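Local coordinates for protein pentafunctional AROM polypeptide (Schizosaccharomyces pombe, PDB 5SWV) that catalyses steps of the shikimate pathway, the crystallised part holding its dehydroquinate dehydratase and shikimate dehydrogenase regions, at residues A[135-140]-A[163-168]; A[167-172]-A[197-202]; A[398-403]-A[433-438]. All coordinates share one frame; numbering follows the deposited sequence.

Interaction 1: A[135-140]-A[163-168]; sequences LIMSWH and SYADVI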
loop_
_atom_site.group_PDB
_atom_site.type_symbol
_atom_site.label_atom_id
_atom_site.label_comp_id
_atom_site.label_asym_id
_atom_site.label_seq_id
_atom_site.Cartn_x
_atom_site.Cartn_y
_atom_site.Cartn_z
ATOM N N LEU A 135 12.163 15.484 -8.787
ATOM C CA LEU A 135 13.432 15.043 -9.341
ATOM C C LEU A 135 14.363 14.436 -8.287
ATOM O O LEU A 135 14.555 15.013 -7.204
ATOM C CB LEU A 135 14.120 16.191 -10.044
ATOM C CG LEU A 135 13.354 16.815 -11.198
ATOM C CD1 LEU A 135 14.302 17.724 -11.945
ATOM C CD2 LEU A 135 12.748 15.788 -12.153
ATOM N N ILE A 136 14.892 13.249 -8.612
ATOM C CA ILE A 136 15.938 12.594 -7.832
ATOM C C ILE A 136 17.222 12.754 -8.636
ATOM O O ILE A 136 17.390 12.158 -9.697
ATOM C CB ILE A 136 15.673 11.090 -7.552
ATOM C CG1 ILE A 136 14.279 10.873 -6.944
ATOM C CG2 ILE A 136 16.729 10.543 -6.591
ATOM C CD1 ILE A 136 13.958 9.432 -6.575
ATOM N N MET A 137 18.109 13.591 -8.127
ATOM C CA MET A 137 19.396 13.796 -8.740
ATOM C C MET A 137 20.352 12.757 -8.178
ATOM O O MET A 137 20.548 12.694 -6.966
ATOM C CB MET A 137 19.892 15.213 -8.459
ATOM C CG MET A 137 18.967 16.286 -9.011
ATOM S SD MET A 137 19.052 16.335 -10.804
ATOM C CE MET A 137 17.327 16.427 -11.159
ATOM N N SER A 138 20.949 11.965 -9.067
ATOM C CA SER A 138 21.688 10.778 -8.686
ATOM C C SER A 138 23.102 10.777 -9.248
ATOM O O SER A 138 23.315 11.186 -10.379
ATOM C CB SER A 138 20.953 9.542 -9.196
ATOM O OG SER A 138 21.187 9.360 -10.582
ATOM N N TRP A 139 24.055 10.293 -8.457
ATOM C CA TRP A 139 25.362 9.917 -8.972
ATOM C C TRP A 139 25.884 8.668 -8.270
ATOM O O TRP A 139 25.745 8.524 -7.060
ATOM C CB TRP A 139 26.365 11.052 -8.823
ATOM C CG TRP A 139 27.684 10.730 -9.454
ATOM C CD1 TRP A 139 28.777 10.203 -8.833
ATOM C CD2 TRP A 139 28.036 10.867 -10.835
ATOM N NE1 TRP A 139 29.800 10.023 -9.734
ATOM C CE2 TRP A 139 29.379 10.431 -10.970
ATOM C CE3 TRP A 139 27.360 11.337 -11.972
ATOM C CZ2 TRP A 139 30.059 10.439 -12.198
ATOM C CZ3 TRP A 139 28.053 11.350 -13.206
ATOM C CH2 TRP A 139 29.385 10.898 -13.299
ATOM N N HIS A 140 26.503 7.796 -9.062
ATOM C CA HIS A 140 27.040 6.518 -8.627
ATOM C C HIS A 140 28.562 6.471 -8.919
ATOM O O HIS A 140 28.979 6.634 -10.071
ATOM C CB HIS A 140 26.314 5.383 -9.367
ATOM C CG HIS A 140 24.849 5.279 -9.055
ATOM N ND1 HIS A 140 23.905 6.147 -9.575
ATOM C CD2 HIS A 140 24.163 4.396 -8.285
ATOM C CE1 HIS A 140 22.705 5.803 -9.133
ATOM N NE2 HIS A 140 22.834 4.748 -8.345
ATOM N N SER A 163 20.668 23.062 -7.224
ATOM C CA SER A 163 19.865 23.964 -8.051
ATOM C C SER A 163 18.521 23.340 -8.466
ATOM O O SER A 163 17.532 24.044 -8.589
ATOM C CB SER A 163 20.643 24.371 -9.307
ATOM O OG SER A 163 21.851 25.053 -8.996
ATOM N N TYR A 164 18.492 22.020 -8.650
ATOM C CA TYR A 164 17.370 21.324 -9.258
ATOM C C TYR A 164 16.634 20.300 -8.372
ATOM O O TYR A 164 15.496 19.947 -8.669
ATOM C CB TYR A 164 17.884 20.601 -10.506
ATOM C CG TYR A 164 18.705 21.470 -11.442
ATOM C CD1 TYR A 164 18.110 22.537 -12.124
ATOM C CD2 TYR A 164 20.070 21.230 -11.662
ATOM C CE1 TYR A 164 18.839 23.338 -12.986
ATOM C CE2 TYR A 164 20.803 22.028 -12.537
ATOM C CZ TYR A 164 20.170 23.081 -13.185
ATOM O OH TYR A 164 20.842 23.905 -14.037
ATOM N N ALA A 165 17.259 19.823 -7.300
ATOM C CA ALA A 165 16.827 18.556 -6.678
ATOM C C ALA A 165 15.647 18.646 -5.729
ATOM O O ALA A 165 15.592 19.533 -4.911
ATOM C CB ALA A 165 17.990 17.935 -5.932
ATOM N N ASP A 166 14.730 17.697 -5.822
ATOM C CA ASP A 166 13.799 17.415 -4.728
ATOM C C ASP A 166 14.358 16.341 -3.771
ATOM O O ASP A 166 14.006 16.314 -2.588
ATOM C CB ASP A 166 12.451 16.952 -5.281
ATOM C CG ASP A 166 11.775 18.009 -6.112
ATOM O OD1 ASP A 166 11.246 18.966 -5.522
ATOM O OD2 ASP A 166 11.765 17.892 -7.353
ATOM N N VAL A 167 15.159 15.421 -4.312
ATOM C CA VAL A 167 15.873 14.402 -3.542
ATOM C C VAL A 167 17.258 14.256 -4.153
ATOM O O VAL A 167 17.410 14.447 -5.360
ATOM C CB VAL A 167 15.171 13.028 -3.621
ATOM C CG1 VAL A 167 15.929 11.974 -2.791
ATOM C CG2 VAL A 167 13.711 13.147 -3.193
ATOM N N ILE A 168 18.264 13.936 -3.339
ATOM C CA ILE A 168 19.607 13.673 -3.860
ATOM C C ILE A 168 19.967 12.252 -3.496
ATOM O O ILE A 168 19.742 11.818 -2.378
ATOM C CB ILE A 168 20.654 14.653 -3.324
ATOM C CG1 ILE A 168 20.301 16.079 -3.758
ATOM C CG2 ILE A 168 22.037 14.282 -3.844
ATOM C CD1 ILE A 168 21.229 17.162 -3.229
#

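Interaction 2: A[167-172]-A[197-202]; sequences VIKLVG and PLILFN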
loop_
_atom_site.group_PDB
_atom_site.type_symbol
_atom_site.label_atom_id
_atom_site.label_comp_id
_atom_site.label_asym_id
_atom_site.label_seq_id
_atom_site.Cartn_x
_atom_site.Cartn_y
_atom_site.Cartn_z
ATOM N N VAL A 167 15.159 15.421 -4.312
ATOM C CA VAL A 167 15.873 14.402 -3.542
ATOM C C VAL A 167 17.258 14.256 -4.153
ATOM O O VAL A 167 17.410 14.447 -5.360
ATOM C CB VAL A 167 15.171 13.028 -3.621
ATOM C CG1 VAL A 167 15.929 11.974 -2.791
ATOM C CG2 VAL A 167 13.711 13.147 -3.193
ATOM N N ILE A 168 18.264 13.936 -3.339
ATOM C CA ILE A 168 19.607 13.673 -3.860
ATOM C C ILE A 168 19.967 12.252 -3.496
ATOM O O ILE A 168 19.742 11.818 -2.378
ATOM C CB ILE A 168 20.654 14.653 -3.324
ATOM C CG1 ILE A 168 20.301 16.079 -3.758
ATOM C CG2 ILE A 168 22.037 14.282 -3.844
ATOM C CD1 ILE A 168 21.229 17.162 -3.229
ATOM N N LYS A 169 20.513 11.525 -4.463
ATOM C CA LYS A 169 20.910 10.143 -4.277
ATOM C C LYS A 169 22.391 10.035 -4.608
ATOM O O LYS A 169 22.794 10.299 -5.733
ATOM C CB LYS A 169 20.076 9.257 -5.177
ATOM C CG LYS A 169 20.356 7.773 -5.058
ATOM C CD LYS A 169 19.570 7.036 -6.133
ATOM C CE LYS A 169 20.313 5.805 -6.620
ATOM N NZ LYS A 169 19.858 4.577 -5.923
ATOM N N LEU A 170 23.196 9.658 -3.618
ATOM C CA LEU A 170 24.637 9.484 -3.804
ATOM C C LEU A 170 24.982 8.068 -3.404
ATOM O O LEU A 170 24.660 7.652 -2.290
ATOM C CB LEU A 170 25.413 10.462 -2.938
ATOM C CG LEU A 170 25.085 11.935 -3.138
ATOM C CD1 LEU A 170 25.888 12.773 -2.156
ATOM C CD2 LEU A 170 25.349 12.385 -4.573
ATOM N N VAL A 171 25.632 7.332 -4.308
ATOM C CA VAL A 171 25.962 5.934 -4.055
ATOM C C VAL A 171 27.417 5.630 -4.346
ATOM O O VAL A 171 27.842 5.724 -5.481
ATOM C CB VAL A 171 25.102 4.981 -4.894
ATOM C CG1 VAL A 171 25.425 3.535 -4.519
ATOM C CG2 VAL A 171 23.625 5.288 -4.688
ATOM N N GLY A 172 28.162 5.237 -3.319
ATOM C CA GLY A 172 29.561 4.867 -3.477
ATOM C C GLY A 172 29.709 3.382 -3.718
ATOM O O GLY A 172 28.718 2.653 -3.715
ATOM N N PRO A 197 16.099 16.146 1.062
ATOM C CA PRO A 197 16.257 14.779 1.565
ATOM C C PRO A 197 17.282 13.979 0.773
ATOM O O PRO A 197 17.470 14.217 -0.424
ATOM C CB PRO A 197 14.862 14.168 1.429
ATOM C CG PRO A 197 14.112 15.078 0.526
ATOM C CD PRO A 197 14.720 16.434 0.657
ATOM N N LEU A 198 17.921 13.028 1.452
ATOM C CA LEU A 198 19.102 12.346 0.929
ATOM C C LEU A 198 19.011 10.813 0.985
ATOM O O LEU A 198 18.828 10.243 2.051
ATOM C CB LEU A 198 20.327 12.817 1.711
ATOM C CG LEU A 198 21.699 12.289 1.271
ATOM C CD1 LEU A 198 22.191 12.972 0.003
ATOM C CD2 LEU A 198 22.712 12.463 2.389
ATOM N N ILE A 199 19.162 10.164 -0.172
ATOM C CA ILE A 199 19.413 8.720 -0.261
ATOM C C ILE A 199 20.927 8.543 -0.375
ATOM O O ILE A 199 21.553 9.117 -1.253
ATOM C CB ILE A 199 18.749 8.081 -1.498
ATOM C CG1 ILE A 199 17.270 8.458 -1.598
ATOM C CG2 ILE A 199 18.871 6.562 -1.453
ATOM C CD1 ILE A 199 16.620 8.011 -2.891
ATOM N N LEU A 200 21.501 7.721 0.490
ATOM C CA LEU A 200 22.948 7.629 0.625
ATOM C C LEU A 200 23.385 6.266 1.135
ATOM O O LEU A 200 22.999 5.855 2.216
ATOM C CB LEU A 200 23.406 8.717 1.577
ATOM C CG LEU A 200 24.890 8.809 1.931
ATOM C CD1 LEU A 200 25.695 9.193 0.699
ATOM C CD2 LEU A 200 25.109 9.809 3.064
ATOM N N PHE A 201 24.193 5.574 0.341
ATOM C CA PHE A 201 24.724 4.254 0.695
ATOM C C PHE A 201 25.860 3.860 -0.233
ATOM O O PHE A 201 26.181 4.580 -1.167
ATOM C CB PHE A 201 23.631 3.186 0.646
ATOM C CG PHE A 201 22.990 3.021 -0.694
ATOM C CD1 PHE A 201 21.941 3.853 -1.089
ATOM C CD2 PHE A 201 23.386 2.006 -1.554
ATOM C CE1 PHE A 201 21.325 3.688 -2.325
ATOM C CE2 PHE A 201 22.764 1.829 -2.790
ATOM C CZ PHE A 201 21.743 2.682 -3.179
ATOM N N ASN A 202 26.480 2.724 0.070
ATOM C CA ASN A 202 27.501 2.129 -0.761
ATOM C C ASN A 202 26.964 0.828 -1.304
ATOM O O ASN A 202 26.441 -0.002 -0.545
ATOM C CB ASN A 202 28.761 1.836 0.037
ATOM C CG ASN A 202 29.411 3.093 0.589
ATOM O OD1 ASN A 202 29.622 4.062 -0.136
ATOM N ND2 ASN A 202 29.741 3.079 1.873
#

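Interaction 3: A[398-403]-A[433-438]; sequences RIYLLN and EELSSV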
loop_
_atom_site.group_PDB
_atom_site.type_symbol
_atom_site.label_atom_id
_atom_site.label_comp_id
_atom_site.label_asym_id
_atom_site.label_seq_id
_atom_site.Cartn_x
_atom_site.Cartn_y
_atom_site.Cartn_z
ATOM N N ARG A 398 -24.402 5.752 -7.655
ATOM C CA ARG A 398 -25.704 5.400 -7.083
ATOM C C ARG A 398 -25.543 4.188 -6.184
ATOM O O ARG A 398 -25.304 3.092 -6.653
ATOM C CB ARG A 398 -26.739 5.121 -8.172
ATOM C CG ARG A 398 -26.752 6.155 -9.289
ATOM C CD ARG A 398 -28.013 6.125 -10.126
ATOM N NE ARG A 398 -29.102 6.724 -9.362
ATOM C CZ ARG A 398 -30.140 7.403 -9.859
ATOM N NH1 ARG A 398 -31.053 7.893 -9.022
ATOM N NH2 ARG A 398 -30.284 7.617 -11.173
ATOM N N ILE A 399 -25.679 4.411 -4.886
ATOM C CA ILE A 399 -25.529 3.377 -3.884
ATOM C C ILE A 399 -26.934 2.959 -3.441
ATOM O O ILE A 399 -27.564 3.650 -2.629
ATOM C CB ILE A 399 -24.694 3.896 -2.686
ATOM C CG1 ILE A 399 -23.341 4.446 -3.160
ATOM C CG2 ILE A 399 -24.446 2.792 -1.678
ATOM C CD1 ILE A 399 -22.614 5.302 -2.146
ATOM N N TYR A 400 -27.429 1.847 -3.996
ATOM C CA TYR A 400 -28.746 1.315 -3.627
ATOM C C TYR A 400 -28.680 0.609 -2.278
ATOM O O TYR A 400 -27.695 -0.078 -1.975
ATOM C CB TYR A 400 -29.321 0.410 -4.736
ATOM C CG TYR A 400 -29.739 1.222 -5.939
ATOM C CD1 TYR A 400 -28.826 1.531 -6.950
ATOM C CD2 TYR A 400 -31.021 1.754 -6.034
ATOM C CE1 TYR A 400 -29.191 2.317 -8.044
ATOM C CE2 TYR A 400 -31.396 2.537 -7.122
ATOM C CZ TYR A 400 -30.473 2.819 -8.130
ATOM O OH TYR A 400 -30.829 3.602 -9.215
ATOM N N LEU A 401 -29.723 0.799 -1.471
ATOM C CA LEU A 401 -29.766 0.282 -0.107
ATOM C C LEU A 401 -31.053 -0.493 0.148
ATOM O O LEU A 401 -32.143 0.054 0.010
ATOM C CB LEU A 401 -29.649 1.434 0.872
ATOM C CG LEU A 401 -29.666 1.099 2.365
ATOM C CD1 LEU A 401 -28.574 0.110 2.755
ATOM C CD2 LEU A 401 -29.516 2.369 3.185
ATOM N N LEU A 402 -30.922 -1.755 0.548
ATOM C CA LEU A 402 -32.041 -2.676 0.597
ATOM C C LEU A 402 -32.156 -3.353 1.949
ATOM O O LEU A 402 -31.176 -3.922 2.448
ATOM C CB LEU A 402 -31.872 -3.732 -0.478
ATOM C CG LEU A 402 -32.923 -4.855 -0.520
ATOM C CD1 LEU A 402 -34.340 -4.330 -0.767
ATOM C CD2 LEU A 402 -32.542 -5.868 -1.589
ATOM N N ASN A 403 -33.369 -3.319 2.510
ATOM C CA ASN A 403 -33.669 -3.879 3.823
ATOM C C ASN A 403 -35.091 -4.400 3.966
ATOM O O ASN A 403 -35.943 -4.190 3.105
ATOM C CB ASN A 403 -33.413 -2.822 4.892
ATOM C CG ASN A 403 -31.939 -2.616 5.146
ATOM O OD1 ASN A 403 -31.273 -3.505 5.656
ATOM N ND2 ASN A 403 -31.416 -1.464 4.757
ATOM N N GLU A 433 -39.799 -0.468 -12.320
ATOM C CA GLU A 433 -39.434 0.152 -13.611
ATOM C C GLU A 433 -38.172 1.010 -13.543
ATOM O O GLU A 433 -37.411 1.058 -14.512
ATOM C CB GLU A 433 -40.608 0.965 -14.200
ATOM C CG GLU A 433 -40.589 1.109 -15.728
ATOM C CD GLU A 433 -40.887 -0.196 -16.483
ATOM O OE1 GLU A 433 -42.029 -0.370 -16.966
ATOM O OE2 GLU A 433 -39.985 -1.058 -16.607
ATOM N N GLU A 434 -37.957 1.689 -12.420
ATOM C CA GLU A 434 -36.675 2.352 -12.164
ATOM C C GLU A 434 -35.532 1.296 -12.097
ATOM O O GLU A 434 -34.469 1.491 -12.701
ATOM C CB GLU A 434 -36.760 3.212 -10.882
ATOM C CG GLU A 434 -35.761 4.378 -10.785
ATOM C CD GLU A 434 -34.431 4.044 -10.089
ATOM O OE1 GLU A 434 -34.220 2.885 -9.678
ATOM O OE2 GLU A 434 -33.574 4.950 -9.944
ATOM N N LEU A 435 -35.792 0.169 -11.415
ATOM C CA LEU A 435 -34.791 -0.894 -11.147
ATOM C C LEU A 435 -34.468 -1.843 -12.297
ATOM O O LEU A 435 -33.381 -2.443 -12.317
ATOM C CB LEU A 435 -35.234 -1.778 -9.970
ATOM C CG LEU A 435 -35.346 -1.180 -8.568
ATOM C CD1 LEU A 435 -35.802 -2.267 -7.605
ATOM C CD2 LEU A 435 -34.034 -0.561 -8.107
ATOM N N SER A 436 -35.424 -2.025 -13.208
ATOM C CA SER A 436 -35.254 -2.895 -14.382
ATOM C C SER A 436 -34.017 -2.523 -15.205
ATOM O O SER A 436 -33.250 -3.402 -15.614
ATOM C CB SER A 436 -36.505 -2.847 -15.270
ATOM O OG SER A 436 -36.879 -1.510 -15.561
ATOM N N SER A 437 -33.825 -1.218 -15.402
ATOM C CA SER A 437 -32.677 -0.684 -16.139
ATOM C C SER A 437 -31.432 -0.395 -15.265
ATOM O O SER A 437 -30.505 0.278 -15.732
ATOM C CB SER A 437 -33.103 0.591 -16.883
ATOM O OG SER A 437 -33.478 1.604 -15.962
ATOM N N VAL A 438 -31.390 -0.913 -14.032
ATOM C CA VAL A 438 -30.241 -0.708 -13.132
ATOM C C VAL A 438 -29.224 -1.853 -13.217
ATOM O O VAL A 438 -29.420 -2.935 -12.643
ATOM C CB VAL A 438 -30.685 -0.498 -11.671
ATOM C CG1 VAL A 438 -29.475 -0.337 -10.753
ATOM C CG2 VAL A 438 -31.569 0.733 -11.572
#

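Interaction 1: A[135-140]-A[163-168]
Asp166 reaches back to the start of strand 134-140, where its OD2 accepts the Leu135 N-H at 2.8 Å. The donor meets the anti side of the carboxylate, 17° out of its plane, and the same oxygen forms a salt bridge with Lys130. With chi1 at -63°, Asp166 CG stands anti to its own carbonyl carbon and beside its backbone N, which places the carboxylate on the side of Leu135 N. The Leu135 carbonyl oxygen is gripped twice, by Asp166 N and, more nearly in line with its C=O bond, by Val167 N at 3.0 Å. Met137 N donates to Val167 O, within a parallel pairing of Ile136 with Val167 and Met137 with Ile168. Ile136 and Val167 project side by side from one face, Ile136 CG2 lying 4.1 Å from Val167 CG1. On the opposite face Met137 lays CG against Ala165 CB at 3.6 Å; bends at chi2 (-71°) and chi3 carry CE to within 4.3 Å of Tyr164 CB. The pair closes a beta-alpha-beta unit of the TIM barrel, with helix 152-162 as its connection. Chemically, a side-chain carboxylate takes the Leu135 N-H near the start of the strand, its charge probably offset by Lys130, beside regular backbone pairing and apolar packing.

Interaction 2: A[167-172]-A[197-202]
Ile168 is held to its neighbour strand through both its peptide groups: its N-H goes to Pro197 O at 3.0 Å and its carbonyl oxygen takes Ile199 N at 2.8 Å. Leu170 repeats the pattern, donating to Ile199 O at 2.9 Å, but the bond from Phe201 N to its oxygen is weak, at 3.4 Å. Gly172 N closes the series on Phe201 O. The pair joins strands 167-173 and 198-203 of a beta-alpha-beta unit of the TIM barrel, with helix 177-193 as the crossover; the strand axes are 6° apart. Lys169 N and Val171 N face the other way and are taken up by Met137 O and Trp139 O of strand 134-140, which leaves strand 167-173 bonded along both edges. On the far edge of strand 198-203, side chains serve as partners: Asn214 OD1 accepts Leu200 N and Ser210 OG bonds to Asn202 N, while the Asn202 amide is bound at OD1 by Trp148 NE1 and at ND2 by Asn180 OD1. On the face carrying Lys169, Val171, Ile199 and Phe201, Val171 CG2 sits over the Phe201 ring in a CH-pi contact, 3.9 Å from the centroid and offset toward the rim. Lys169 NZ lies at the ring edge, near its plane, 3.8 Å from Phe201 CZ, and Lys169 CG packs on Ile199 CB. On the opposite face Leu198 CD1 touches Ile168 CB at 4.0 Å, and Leu200 CD1 meets Leu170 CB. These leucines and Ile168 point out of the barrel into its helical layer, Ile168 and Leu170 against helix 152-162 (Ala161, Trp154, Val158), Leu198 and Leu200 against helix 177-193 (Ile190, Leu183, Phe186).

Interaction 3: A[398-403]-A[433-438]
In the Rossmann-like parallel sheet of the shikimate dehydrogenase part, strand 398-403 sends Tyr400 and Arg398 toward the short helix 432-436, which lies on the connection between strands 422-426 and 440-445. Tyr400 and Glu434 meet tip to tip: the phenol OH donates to Glu434 OE2 at 3.1 Å, which accepts with its syn lone pair, on the side of OE1. Ring and carboxylate planes are turned 59° apart. Glu434 CG is anti to its backbone N, and a bend at chi2 of -91° turns CD off the line of an extended chain. Arg398 also comes tip to tip with this carboxylate, but its guanidinium is turned 86° to it. Tyr400 OH and Glu434 OE2 both lie over one face of the guanidinium: Tyr400 OH stands 3.5 Å above the plane, offset toward the rim, and Glu434 OE2 is 4.0 Å from Arg398 NH1. No N-H points at OE2, leaving a long salt bridge that works through charge alone. Beside the Tyr400-Glu434 pair, Val438 reaches the phenol with both methyls, CG1 at 3.8 Å from Tyr400 CE1 and CG2 at the same distance from the OH. Leu435 slides past the ring in the opposite direction, its CD2 4.2 Å from Tyr400 CE2. The turn that brings Val438 round is closed by its N-H to Leu435 O at 3.0 Å. Tyr400 also packs on Leu376 and Ile425 of the flanking strands, while Leu435 rests on Leu464 of helix 455-466. The contact thus couples an apolar base to a polar end at which Glu434 is exposed: one hydrogen bond from the phenol orients the carboxylate, and the nearby arginine probably favours its charged form without adding a second directional bond.

Interactions 1 and 2 are consecutive beta-alpha-beta units of one TIM barrel: their centres lie 9 Å apart, they share Val167 and Ile168, and strand 167-173 is the middle strand of the three they join. Along the chain, interaction 2 begins where interaction 1 ends, extending the parallel sheet by one strand. Interaction 3 follows later, after the barrel, in the separate six-stranded sheet of the shikimate dehydrogenase part. Its centre is about 53 Å and 55 Å from those of interactions 1 and 2, on the opposite side of the chain's centre. This is consistent with the dehydratase and dehydrogenase, two of the five activities of the full polypeptide, residing in separately packed domains of this fragment.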